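Side-chain contacts in diacylglycerol lipase (Aspergillus oryzae, PDB 5XK2), which probably hydrolyses the ester bonds of mono- and diacylglycerols as a class 3 lipase of the alpha/beta-hydrolase fold, captured here in a closed conformation: residues V86-S91 with T122-V127; I147-H152 with L161-L166. All blocks are in the same frame, centred on the assembly; numbering follows the deposited sequence.

Contact 1 of 2, residues V86-S91 with T122-V127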
loop_
_atom_site.group_PDB
_atom_site.type_symbol
_atom_site.label_atom_id
_atom_site.label_comp_id
_atom_site.label_asym_id
_atom_site.label_seq_id
_atom_site.Cartn_x
_atom_site.Cartn_y
_atom_site.Cartn_z
ATOM N N VAL A 86 -0.881 -23.249 12.983
ATOM C CA VAL A 86 0.111 -22.807 12.018
ATOM C C VAL A 86 -0.400 -21.477 11.472
ATOM O O VAL A 86 -1.428 -21.444 10.802
ATOM C CB VAL A 86 0.290 -23.833 10.870
ATOM C CG1 VAL A 86 1.383 -23.362 9.903
ATOM C CG2 VAL A 86 0.605 -25.224 11.436
ATOM N N ALA A 87 0.299 -20.385 11.765
ATOM C CA ALA A 87 -0.225 -19.071 11.436
ATOM C C ALA A 87 0.756 -18.320 10.558
ATOM O O ALA A 87 1.970 -18.350 10.805
ATOM C CB ALA A 87 -0.514 -18.286 12.719
ATOM N N PHE A 88 0.237 -17.626 9.549
ATOM C CA PHE A 88 1.077 -16.906 8.589
ATOM C C PHE A 88 0.772 -15.422 8.493
ATOM O O PHE A 88 -0.391 -15.027 8.457
ATOM C CB PHE A 88 0.914 -17.459 7.175
ATOM C CG PHE A 88 1.242 -18.898 7.030
ATOM C CD1 PHE A 88 2.543 -19.309 6.709
ATOM C CD2 PHE A 88 0.247 -19.857 7.151
ATOM C CE1 PHE A 88 2.828 -20.658 6.535
ATOM C CE2 PHE A 88 0.531 -21.216 6.998
ATOM C CZ PHE A 88 1.834 -21.614 6.683
ATOM N N ARG A 89 1.842 -14.642 8.365
ATOM C CA ARG A 89 1.784 -13.244 7.972
ATOM C C ARG A 89 2.427 -13.153 6.600
ATOM O O ARG A 89 3.548 -13.643 6.398
ATOM C CB ARG A 89 2.541 -12.344 8.959
ATOM C CG ARG A 89 2.253 -10.865 8.770
ATOM C CD ARG A 89 3.514 -10.027 8.987
ATOM N NE ARG A 89 4.408 -10.232 7.847
ATOM C CZ ARG A 89 5.732 -10.188 7.900
ATOM N NH1 ARG A 89 6.352 -9.927 9.048
ATOM N NH2 ARG A 89 6.437 -10.409 6.797
ATOM N N GLY A 90 1.731 -12.535 5.656
ATOM C CA GLY A 90 2.325 -12.313 4.353
ATOM C C GLY A 90 2.969 -10.938 4.304
ATOM O O GLY A 90 3.181 -10.287 5.328
ATOM N N SER A 91 3.284 -10.490 3.099
ATOM C CA SER A 91 3.884 -9.186 2.921
ATOM C C SER A 91 2.918 -8.074 3.333
ATOM O O SER A 91 1.711 -8.112 3.012
ATOM C CB SER A 91 4.308 -8.999 1.463
ATOM O OG SER A 91 4.978 -7.765 1.306
ATOM N N THR A 122 5.138 -20.098 -3.483
ATOM C CA THR A 122 6.566 -19.984 -3.148
ATOM C C THR A 122 6.774 -19.700 -1.654
ATOM O O THR A 122 7.628 -20.329 -1.009
ATOM C CB THR A 122 7.242 -18.891 -3.994
ATOM O OG1 THR A 122 7.163 -19.262 -5.380
ATOM C CG2 THR A 122 8.714 -18.730 -3.590
ATOM N N ALA A 123 5.968 -18.794 -1.108
ATOM C CA ALA A 123 6.063 -18.448 0.307
ATOM C C ALA A 123 5.858 -19.683 1.188
ATOM O O ALA A 123 6.603 -19.905 2.142
ATOM C CB ALA A 123 5.052 -17.365 0.657
ATOM N N TRP A 124 4.848 -20.487 0.872
ATOM C CA TRP A 124 4.587 -21.707 1.620
ATOM C C TRP A 124 5.738 -22.692 1.470
ATOM O O TRP A 124 6.171 -23.297 2.441
ATOM C CB TRP A 124 3.279 -22.343 1.144
ATOM C CG TRP A 124 3.092 -23.811 1.466
ATOM C CD1 TRP A 124 2.852 -24.815 0.566
ATOM C CD2 TRP A 124 3.092 -24.432 2.763
ATOM N NE1 TRP A 124 2.711 -26.015 1.217
ATOM C CE2 TRP A 124 2.838 -25.810 2.567
ATOM C CE3 TRP A 124 3.270 -23.957 4.074
ATOM C CZ2 TRP A 124 2.771 -26.724 3.629
ATOM C CZ3 TRP A 124 3.188 -24.858 5.124
ATOM C CH2 TRP A 124 2.952 -26.226 4.899
ATOM N N LYS A 125 6.233 -22.837 0.243
ATOM C CA LYS A 125 7.312 -23.804 -0.013
ATOM C C LYS A 125 8.584 -23.502 0.786
ATOM O O LYS A 125 9.294 -24.423 1.174
ATOM C CB LYS A 125 7.653 -23.857 -1.500
ATOM C CG LYS A 125 6.645 -24.606 -2.330
ATOM C CD LYS A 125 7.284 -25.070 -3.623
ATOM C CE LYS A 125 8.307 -26.157 -3.359
ATOM N NZ LYS A 125 9.182 -26.372 -4.543
ATOM N N VAL A 126 8.859 -22.225 1.017
ATOM C CA VAL A 126 10.058 -21.820 1.756
ATOM C C VAL A 126 9.987 -22.284 3.214
ATOM O O VAL A 126 11.010 -22.614 3.811
ATOM C CB VAL A 126 10.255 -20.279 1.688
ATOM C CG1 VAL A 126 11.284 -19.800 2.711
ATOM C CG2 VAL A 126 10.689 -19.864 0.288
ATOM N N VAL A 127 8.794 -22.263 3.811
ATOM C CA VAL A 127 8.657 -22.719 5.197
ATOM C C VAL A 127 8.036 -24.107 5.418
ATOM O O VAL A 127 7.939 -24.573 6.560
ATOM C CB VAL A 127 7.861 -21.680 6.021
ATOM C CG1 VAL A 127 8.673 -20.398 6.171
ATOM C CG2 VAL A 127 6.517 -21.376 5.369
#
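Phe88 of strand 83-89 and Trp124 of helix 118-138 mark the closest backbone approach, with their CA atoms 9.2 Å apart, a gap closed by side chains. The Phe88 side chain sets out toward the helix with CG opposite its own carbonyl carbon (chi1 -59°), and it is the outer end of the ring that makes contact. Its CZ lies 3.8 Å from CE3 of Trp124 and equally far from CZ3 of that residue, so CZ is shared evenly between these two carbons of the benzo ring. The ring planes are steeply inclined, at about 80°, and the two side chains cross obliquely. Trp124 leaves the helix at an angle to the strand, and chi1 of 160°, with CG opposite the backbone N, swings its benzo half to the phenyl ring. Val127, three residues further along the helix, supplies a second point of contact: its CG2 lies 3.9 Å from Phe88 CE1, in the plane of the phenyl ring and at its edge. Here the two side chains pass one another running in opposite senses. Phe88 also touches Ile158 and Ala162 of helix 154-168 and Ile131 further along helix 118-138, which places its ring among two helices on one side of the central sheet. The polar end of Trp124 turns elsewhere, for NE1 is hydrogen-bonded to Asp165 of helix 154-168. No hydrogen bond joins the two segments. All three touching residues are buried, and the 103 Å² buried between the two segments, nearly all of it on these three, is held by dispersion and the hydrophobic effect, while the indole N-H, the one polar group among the touching side chains, has its need met by a carboxylate outside this interface.

Contact 2 of 2, residues I147-H152 with L161-L166; sequences IVVVGH and LAAADL
The apolar contacts all converge on Val149 of strand 146-152, whose side chain points at helix 154-168 and meets three helix residues with its two methyl groups and its CB. Its CG2 reaches Leu166 CD1 at 4.0 Å, the two side chains crossing at a slant. Its CG1, opposite the backbone N (chi1 179°), lies 4.2 Å from the CB of Ala162. Between these, the CB atoms of Val149 and Ala163 stand 4.2 Å apart. The small alanines let the backbones come close: Val149 CA and Ala163 CA are separated by 6.1 Å, and the segment axes by 8.6 Å at closest approach. Leu166, one turn beyond Ala162, spans a wider gap with its longer chain.

Hydrogen bonding plays no part across the interface. It runs instead within each element's own surroundings: Val149 pairs through its backbone with Ile174 and Tyr176 of strand 173-178, and the helix keeps its regular bond from Leu166 N to Ala162 O. Of the charged groups, Asp165 faces elsewhere and forms a salt bridge with Arg128.

The segment axes run nearly antiparallel, at 159°, as expected for the strand-to-helix half of a beta-alpha-beta crossover that continues into strand 173-178. Gly151 begins a GxSxG sequence at the strand's end, consistent with the nucleophile elbow of alpha/beta-hydrolases.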
loop_
_atom_site.group_PDB
_atom_site.type_symbol
_atom_site.label_atom_id
_atom_site.label_comp_id
_atom_site.label_asym_id
_atom_site.label_seq_id
_atom_site.Cartn_x
_atom_site.Cartn_y
_atom_site.Cartn_z
ATOM N N ILE A 147 -5.548 -29.439 13.979
ATOM C CA ILE A 147 -4.519 -28.658 13.304
ATOM C C ILE A 147 -5.202 -27.485 12.615
ATOM O O ILE A 147 -5.996 -27.681 11.697
ATOM C CB ILE A 147 -3.734 -29.492 12.292
ATOM C CG1 ILE A 147 -2.939 -30.589 13.022
ATOM C CG2 ILE A 147 -2.771 -28.609 11.515
ATOM C CD1 ILE A 147 -2.202 -31.524 12.087
ATOM N N VAL A 148 -4.907 -26.271 13.083
ATOM C CA VAL A 148 -5.545 -25.062 12.565
ATOM C C VAL A 148 -4.540 -24.235 11.786
ATOM O O VAL A 148 -3.446 -23.943 12.298
ATOM C CB VAL A 148 -6.125 -24.183 13.698
ATOM C CG1 VAL A 148 -6.637 -22.846 13.134
ATOM C CG2 VAL A 148 -7.230 -24.913 14.455
ATOM N N VAL A 149 -4.901 -23.870 10.563
ATOM C CA VAL A 149 -4.031 -23.092 9.680
ATOM C C VAL A 149 -4.739 -21.767 9.423
ATOM O O VAL A 149 -5.866 -21.744 8.947
ATOM C CB VAL A 149 -3.744 -23.827 8.361
ATOM C CG1 VAL A 149 -2.850 -22.988 7.462
ATOM C CG2 VAL A 149 -3.066 -25.191 8.663
ATOM N N VAL A 150 -4.079 -20.669 9.778
ATOM C CA VAL A 150 -4.779 -19.395 9.880
ATOM C C VAL A 150 -3.905 -18.256 9.382
ATOM O O VAL A 150 -2.677 -18.289 9.495
ATOM C CB VAL A 150 -5.217 -19.142 11.355
ATOM C CG1 VAL A 150 -4.023 -19.124 12.283
ATOM C CG2 VAL A 150 -6.048 -17.850 11.505
ATOM N N GLY A 151 -4.540 -17.251 8.803
ATOM C CA GLY A 151 -3.845 -16.025 8.472
ATOM C C GLY A 151 -4.845 -14.927 8.142
ATOM O O GLY A 151 -6.043 -15.198 7.980
ATOM N N HIS A 152 -4.341 -13.698 8.029
ATOM C CA HIS A 152 -5.134 -12.558 7.588
ATOM C C HIS A 152 -4.438 -11.939 6.378
ATOM O O HIS A 152 -3.202 -11.995 6.294
ATOM C CB HIS A 152 -5.292 -11.535 8.745
ATOM C CG HIS A 152 -5.838 -10.205 8.318
ATOM N ND1 HIS A 152 -5.038 -9.094 8.149
ATOM C CD2 HIS A 152 -7.097 -9.813 8.001
ATOM C CE1 HIS A 152 -5.782 -8.076 7.748
ATOM N NE2 HIS A 152 -7.032 -8.489 7.638
ATOM N N LEU A 161 -3.178 -22.097 0.733
ATOM C CA LEU A 161 -2.399 -23.089 -0.006
ATOM C C LEU A 161 -1.712 -24.073 0.945
ATOM O O LEU A 161 -1.603 -25.252 0.635
ATOM C CB LEU A 161 -1.372 -22.407 -0.899
ATOM C CG LEU A 161 -1.958 -21.566 -2.034
ATOM C CD1 LEU A 161 -0.834 -20.816 -2.740
ATOM C CD2 LEU A 161 -2.727 -22.447 -3.045
ATOM N N ALA A 162 -1.244 -23.594 2.096
ATOM C CA ALA A 162 -0.655 -24.491 3.092
ATOM C C ALA A 162 -1.665 -25.537 3.557
ATOM O O ALA A 162 -1.344 -26.718 3.643
ATOM C CB ALA A 162 -0.128 -23.697 4.299
ATOM N N ALA A 163 -2.882 -25.104 3.881
ATOM C CA ALA A 163 -3.906 -26.046 4.311
ATOM C C ALA A 163 -4.176 -27.095 3.224
ATOM O O ALA A 163 -4.288 -28.280 3.519
ATOM C CB ALA A 163 -5.220 -25.300 4.671
ATOM N N ALA A 164 -4.296 -26.638 1.986
ATOM C CA ALA A 164 -4.569 -27.529 0.853
ATOM C C ALA A 164 -3.503 -28.622 0.775
ATOM O O ALA A 164 -3.801 -29.815 0.673
ATOM C CB ALA A 164 -4.609 -26.748 -0.436
ATOM N N ASP A 165 -2.252 -28.189 0.842
ATOM C CA ASP A 165 -1.108 -29.105 0.723
ATOM C C ASP A 165 -1.049 -30.054 1.922
ATOM O O ASP A 165 -0.932 -31.282 1.757
ATOM C CB ASP A 165 0.176 -28.273 0.587
ATOM C CG ASP A 165 1.393 -29.092 0.185
ATOM O OD1 ASP A 165 1.244 -30.198 -0.373
ATOM O OD2 ASP A 165 2.517 -28.597 0.413
ATOM N N LEU A 166 -1.130 -29.499 3.133
ATOM C CA LEU A 166 -1.098 -30.320 4.327
ATOM C C LEU A 166 -2.159 -31.414 4.309
ATOM O O LEU A 166 -1.893 -32.546 4.705
ATOM C CB LEU A 166 -1.247 -29.442 5.582
ATOM C CG LEU A 166 -0.002 -28.605 5.871
ATOM C CD1 LEU A 166 -0.296 -27.615 7.012
ATOM C CD2 LEU A 166 1.203 -29.487 6.266
#

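Overall arrangement
The centres of contacts 1 and 2 lie about 10 Å apart, and both are buried in the lipase core. Along the chain they come in series, contact 1 closing before contact 2 opens, with helix 118-138 leading into strand 146-152. Strands 83-89 and 146-152 are parallel neighbours in the central mixed sheet, linked by a probable backbone hydrogen bond of 2.7 Å from Val86 N to Val148 O. Their helices also meet: Trp124 CE3 packs 3.4 Å from Ala162 CB. The two contacts thus form one continuous layer of helices 118-138 and 154-168 against the sheet, with the probable nucleophile elbow following at the C-terminal end of strand 146-152, where Ser153 would be the nucleophile.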